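PDB 4R4G: putative lipoprotein YcdA from Bacillus subtilis subsp. subtilis str. 168, which is of unknown function but is probably a membrane-anchored lipoprotein of the cell surface, built from an Ig-like N-terminal domain and an NTF2-related C-terminal domain. Local coordinates for residues D232-A245 with L286-K300. Residues are numbered along the deposited sequence; the frame is centred on the assembly and turned at random. Where two conformers were deposited one is given.
Sequences DEAIVEATVKPVDA and LGPASSEKTVEVKMK
Ala234, Val236, Ala238 and Val240 of one strand pair with Met299, Val297, Val295 and Lys293 of its neighbour, each couple exchanging two N-H...O=C bonds, a regular example of antiparallel pairing. The bond from Val240 N to Lys293 O (2.8 Å) is almost straight, at 179°. Past Val240 the register slips by two residues. Pairing resumes in a short second run, where Ala289 N binds Pro242 O at 2.7 Å and Asp244 N binds Gly287 O at 2.8 Å; Asp244 OD1 is hydrogen-bonded to Ser246 OG.

On the more open face, Glu233 and Lys298 form a long salt bridge, OE1 to NZ 3.6 Å, and the Glu233 carboxylate also touches Lys298 CD through OE2 as the two chains cross. Ile235 CD1 packs on the start of that lysine chain. Thr294 places CG2 anti to its own N (chi1 -48° for OG1), which lays this methyl against Glu237 CG. The carboxylates of Glu237 and Glu296 come close with their planes 64° apart, probably a mildly unfavourable pair.

The other face is mostly apolar, with Lys293 at one end leading its chain away: Val236 CG2 meets CG of Met299, which is a selenomethionine, and helices 145-157 and 314-321 cover it. Beyond the slip, Leu286 CD1 rests on Val243 CG1 (3.7 Å) and Ala245. With strand 221-230 antiparallel on the other edge of 233-244, this mainly antiparallel, curled sheet packed against helices is consistent with the NTF2-like clan.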
loop_
_atom_site.group_PDB
_atom_site.type_symbol
_atom_site.label_atom_id
_atom_site.label_comp_id
_atom_site.label_asym_id
_atom_site.label_seq_id
_atom_site.Cartn_x
_atom_site.Cartn_y
_atom_site.Cartn_z
ATOM N N ASP A 232 -7.335 -9.331 -4.080
ATOM C CA ASP A 232 -8.161 -8.141 -3.880
ATOM C C ASP A 232 -7.765 -7.310 -2.636
ATOM O O ASP A 232 -8.521 -6.414 -2.237
ATOM C CB ASP A 232 -9.649 -8.536 -3.824
ATOM C CG ASP A 232 -10.347 -8.460 -5.177
ATOM O OD1 ASP A 232 -9.723 -8.857 -6.196
ATOM O OD2 ASP A 232 -11.514 -8.000 -5.221
ATOM N N GLU A 233 -6.577 -7.557 -2.055
ATOM C CA GLU A 233 -6.173 -6.782 -0.891
ATOM C C GLU A 233 -4.664 -6.529 -0.836
ATOM O O GLU A 233 -3.860 -7.440 -1.077
ATOM C CB GLU A 233 -6.703 -7.379 0.439
ATOM C CG GLU A 233 -6.300 -8.794 0.838
ATOM C CD GLU A 233 -6.914 -9.287 2.145
ATOM O OE1 GLU A 233 -8.139 -9.106 2.352
ATOM O OE2 GLU A 233 -6.160 -9.869 2.960
ATOM N N ALA A 234 -4.294 -5.256 -0.511
ATOM C CA ALA A 234 -2.906 -4.786 -0.403
ATOM C C ALA A 234 -2.514 -4.422 1.012
ATOM O O ALA A 234 -3.381 -4.202 1.858
ATOM C CB ALA A 234 -2.694 -3.572 -1.289
ATOM N N ILE A 235 -1.193 -4.319 1.249
ATOM C CA ILE A 235 -0.596 -3.871 2.508
ATOM C C ILE A 235 0.159 -2.580 2.229
ATOM O O ILE A 235 1.118 -2.569 1.449
ATOM C CB ILE A 235 0.292 -4.927 3.241
ATOM C CG1 ILE A 235 -0.521 -6.176 3.634
ATOM C CG2 ILE A 235 1.026 -4.313 4.467
ATOM C CD1 ILE A 235 -1.780 -5.932 4.538
ATOM N N VAL A 236 -0.298 -1.489 2.860
ATOM C CA VAL A 236 0.298 -0.173 2.754
ATOM C C VAL A 236 1.025 0.096 4.056
ATOM O O VAL A 236 0.460 -0.054 5.146
ATOM C CB VAL A 236 -0.721 0.932 2.408
ATOM C CG1 VAL A 236 -0.006 2.263 2.174
ATOM C CG2 VAL A 236 -1.555 0.565 1.189
ATOM N N GLU A 237 2.292 0.446 3.935
ATOM C CA GLU A 237 3.173 0.766 5.039
ATOM C C GLU A 237 3.162 2.284 5.193
ATOM O O GLU A 237 3.650 3.009 4.321
ATOM C CB GLU A 237 4.565 0.212 4.720
ATOM C CG GLU A 237 5.559 0.188 5.859
ATOM C CD GLU A 237 6.628 -0.882 5.725
ATOM O OE1 GLU A 237 6.271 -2.077 5.575
ATOM O OE2 GLU A 237 7.827 -0.526 5.801
ATOM N N ALA A 238 2.517 2.768 6.256
ATOM C CA ALA A 238 2.408 4.201 6.519
ATOM C C ALA A 238 3.447 4.626 7.531
ATOM O O ALA A 238 3.472 4.106 8.646
ATOM C CB ALA A 238 1.020 4.534 7.012
ATOM N N THR A 239 4.348 5.520 7.125
ATOM C CA THR A 239 5.381 6.003 8.028
ATOM C C THR A 239 4.922 7.384 8.404
ATOM O O THR A 239 4.829 8.283 7.557
ATOM C CB THR A 239 6.790 5.879 7.412
ATOM O OG1 THR A 239 7.033 4.508 7.003
ATOM C CG2 THR A 239 7.874 6.355 8.362
ATOM N N VAL A 240 4.554 7.529 9.671
ATOM C CA VAL A 240 3.951 8.743 10.148
ATOM C C VAL A 240 4.841 9.499 11.111
ATOM O O VAL A 240 5.298 8.930 12.108
ATOM C CB VAL A 240 2.582 8.395 10.823
ATOM C CG1 VAL A 240 1.952 9.616 11.513
ATOM C CG2 VAL A 240 1.602 7.763 9.825
ATOM N N LYS A 241 5.044 10.812 10.809
ATOM C CA LYS A 241 5.737 11.789 11.642
ATOM C C LYS A 241 4.633 12.448 12.483
ATOM O O LYS A 241 3.805 13.162 11.903
ATOM C CB LYS A 241 6.501 12.800 10.752
ATOM C CG LYS A 241 7.262 13.902 11.507
ATOM C CD LYS A 241 8.044 14.842 10.557
ATOM C CE LYS A 241 7.188 15.883 9.853
ATOM N NZ LYS A 241 7.945 16.623 8.812
ATOM N N PRO A 242 4.506 12.161 13.796
ATOM C CA PRO A 242 3.392 12.747 14.545
ATOM C C PRO A 242 3.626 14.162 15.024
ATOM O O PRO A 242 4.763 14.618 15.044
ATOM C CB PRO A 242 3.262 11.817 15.753
ATOM C CG PRO A 242 4.613 11.304 15.978
ATOM C CD PRO A 242 5.337 11.295 14.662
ATOM N N VAL A 243 2.547 14.834 15.450
ATOM C CA VAL A 243 2.620 16.121 16.098
ATOM C C VAL A 243 3.063 15.761 17.539
ATOM O O VAL A 243 2.560 14.778 18.097
ATOM C CB VAL A 243 1.247 16.889 16.003
ATOM C CG1 VAL A 243 1.098 17.947 17.069
ATOM C CG2 VAL A 243 1.038 17.516 14.633
ATOM N N ASP A 244 4.044 16.492 18.108
ATOM C CA ASP A 244 4.482 16.243 19.484
ATOM C C ASP A 244 3.616 17.065 20.424
ATOM O O ASP A 244 3.858 18.254 20.611
ATOM C CB ASP A 244 5.984 16.536 19.683
ATOM C CG ASP A 244 6.508 16.270 21.090
ATOM O OD1 ASP A 244 5.804 15.595 21.875
ATOM O OD2 ASP A 244 7.629 16.724 21.399
ATOM N N ALA A 245 2.596 16.416 20.996
ATOM C CA ALA A 245 1.613 17.021 21.893
ATOM C C ALA A 245 1.989 16.830 23.356
ATOM O O ALA A 245 1.150 17.043 24.247
ATOM C CB ALA A 245 0.237 16.438 21.627
ATOM N N LEU A 286 1.834 23.369 18.054
ATOM C CA LEU A 286 2.769 22.270 18.255
ATOM C C LEU A 286 3.466 21.856 16.971
ATOM O O LEU A 286 2.862 21.876 15.900
ATOM C CB LEU A 286 2.073 21.040 18.839
ATOM C CG LEU A 286 1.113 21.155 19.986
ATOM C CD1 LEU A 286 0.214 19.925 20.016
ATOM C CD2 LEU A 286 1.821 21.312 21.306
ATOM N N GLY A 287 4.696 21.383 17.101
ATOM C CA GLY A 287 5.466 20.894 15.962
ATOM C C GLY A 287 5.581 19.388 15.878
ATOM O O GLY A 287 5.154 18.681 16.792
ATOM N N PRO A 288 6.171 18.851 14.798
ATOM C CA PRO A 288 6.327 17.397 14.712
ATOM C C PRO A 288 7.301 16.839 15.742
ATOM O O PRO A 288 8.183 17.556 16.244
ATOM C CB PRO A 288 6.862 17.168 13.298
ATOM C CG PRO A 288 6.770 18.452 12.601
ATOM C CD PRO A 288 6.769 19.512 13.628
ATOM N N ALA A 289 7.117 15.551 16.063
ATOM C CA ALA A 289 7.973 14.816 16.974
ATOM C C ALA A 289 9.226 14.369 16.232
ATOM O O ALA A 289 9.218 14.308 14.995
ATOM C CB ALA A 289 7.222 13.623 17.538
ATOM N N SER A 290 10.313 14.098 16.977
ATOM C CA SER A 290 11.599 13.626 16.429
ATOM C C SER A 290 11.420 12.278 15.693
ATOM O O SER A 290 11.808 12.138 14.524
ATOM C CB SER A 290 12.622 13.483 17.556
ATOM O OG SER A 290 12.004 13.116 18.781
ATOM N N SER A 291 10.746 11.328 16.384
ATOM C CA SER A 291 10.425 9.959 15.977
ATOM C C SER A 291 9.391 9.855 14.843
ATOM O O SER A 291 8.749 10.832 14.454
ATOM C CB SER A 291 9.898 9.180 17.181
ATOM O OG SER A 291 8.762 9.802 17.764
ATOM N N GLU A 292 9.271 8.634 14.322
ATOM C CA GLU A 292 8.346 8.175 13.298
ATOM C C GLU A 292 7.770 6.847 13.742
ATOM O O GLU A 292 8.419 6.123 14.497
ATOM C CB GLU A 292 9.049 8.009 11.942
ATOM C CG GLU A 292 9.187 9.280 11.123
ATOM C CD GLU A 292 9.651 9.091 9.685
ATOM O OE1 GLU A 292 10.496 8.198 9.429
ATOM O OE2 GLU A 292 9.166 9.849 8.812
ATOM N N LYS A 293 6.568 6.522 13.291
ATOM C CA LYS A 293 5.943 5.241 13.585
ATOM C C LYS A 293 5.478 4.670 12.272
ATOM O O LYS A 293 4.942 5.393 11.429
ATOM C CB LYS A 293 4.797 5.381 14.604
ATOM C CG LYS A 293 4.422 4.071 15.316
ATOM C CD LYS A 293 3.654 4.337 16.612
ATOM C CE LYS A 293 3.408 3.106 17.454
ATOM N NZ LYS A 293 3.037 3.465 18.854
ATOM N N THR A 294 5.756 3.400 12.056
ATOM C CA THR A 294 5.352 2.751 10.822
ATOM C C THR A 294 4.182 1.829 11.142
ATOM O O THR A 294 4.261 1.034 12.079
ATOM C CB THR A 294 6.538 2.059 10.179
ATOM O OG1 THR A 294 7.638 2.977 10.152
ATOM C CG2 THR A 294 6.236 1.614 8.777
ATOM N N VAL A 295 3.072 1.992 10.430
ATOM C CA VAL A 295 1.867 1.201 10.676
ATOM C C VAL A 295 1.522 0.486 9.406
ATOM O O VAL A 295 1.539 1.102 8.346
ATOM C CB VAL A 295 0.676 2.069 11.193
ATOM C CG1 VAL A 295 -0.587 1.232 11.388
ATOM C CG2 VAL A 295 1.030 2.773 12.488
ATOM N N GLU A 296 1.213 -0.802 9.494
ATOM C CA GLU A 296 0.788 -1.550 8.319
ATOM C C GLU A 296 -0.714 -1.502 8.292
ATOM O O GLU A 296 -1.359 -1.675 9.328
ATOM C CB GLU A 296 1.327 -2.987 8.308
ATOM C CG GLU A 296 2.772 -3.074 7.856
ATOM C CD GLU A 296 3.314 -4.469 7.617
ATOM O OE1 GLU A 296 3.097 -5.351 8.482
ATOM O OE2 GLU A 296 4.010 -4.661 6.591
ATOM N N VAL A 297 -1.263 -1.163 7.136
ATOM C CA VAL A 297 -2.695 -0.974 6.946
ATOM C C VAL A 297 -3.121 -1.780 5.730
ATOM O O VAL A 297 -2.466 -1.716 4.688
ATOM C CB VAL A 297 -2.994 0.557 6.803
ATOM C CG1 VAL A 297 -4.289 0.835 6.052
ATOM C CG2 VAL A 297 -3.000 1.247 8.160
ATOM N N LYS A 298 -4.210 -2.532 5.860
ATOM C CA LYS A 298 -4.747 -3.338 4.777
ATOM C C LYS A 298 -5.828 -2.563 4.022
ATOM O O LYS A 298 -6.771 -2.033 4.624
ATOM C CB LYS A 298 -5.292 -4.674 5.324
ATOM C CG LYS A 298 -5.683 -5.720 4.273
ATOM C CD LYS A 298 -6.192 -7.035 4.899
ATOM C CE LYS A 298 -7.602 -6.954 5.458
ATOM N NZ LYS A 298 -8.142 -8.291 5.808
HETATM N N MSE A 299 -5.658 -2.487 2.700
HETATM C CA MSE A 299 -6.597 -1.882 1.751
HETATM C C MSE A 299 -7.303 -2.993 1.006
HETATM O O MSE A 299 -6.725 -4.069 0.837
HETATM C CB MSE A 299 -5.873 -0.970 0.738
HETATM C CG MSE A 299 -5.086 0.182 1.343
HETATM SE SE MSE A 299 -6.169 1.438 2.305
HETATM C CE MSE A 299 -7.100 2.352 0.836
ATOM N N LYS A 300 -8.519 -2.736 0.512
ATOM C CA LYS A 300 -9.280 -3.736 -0.222
ATOM C C LYS A 300 -9.786 -3.138 -1.524
ATOM O O LYS A 300 -10.439 -2.094 -1.508
ATOM C CB LYS A 300 -10.434 -4.275 0.653
ATOM C CG LYS A 300 -10.004 -5.433 1.569
ATOM C CD LYS A 300 -10.944 -5.685 2.768
ATOM C CE LYS A 300 -10.703 -7.043 3.408
ATOM N NZ LYS A 300 -11.400 -7.190 4.718
#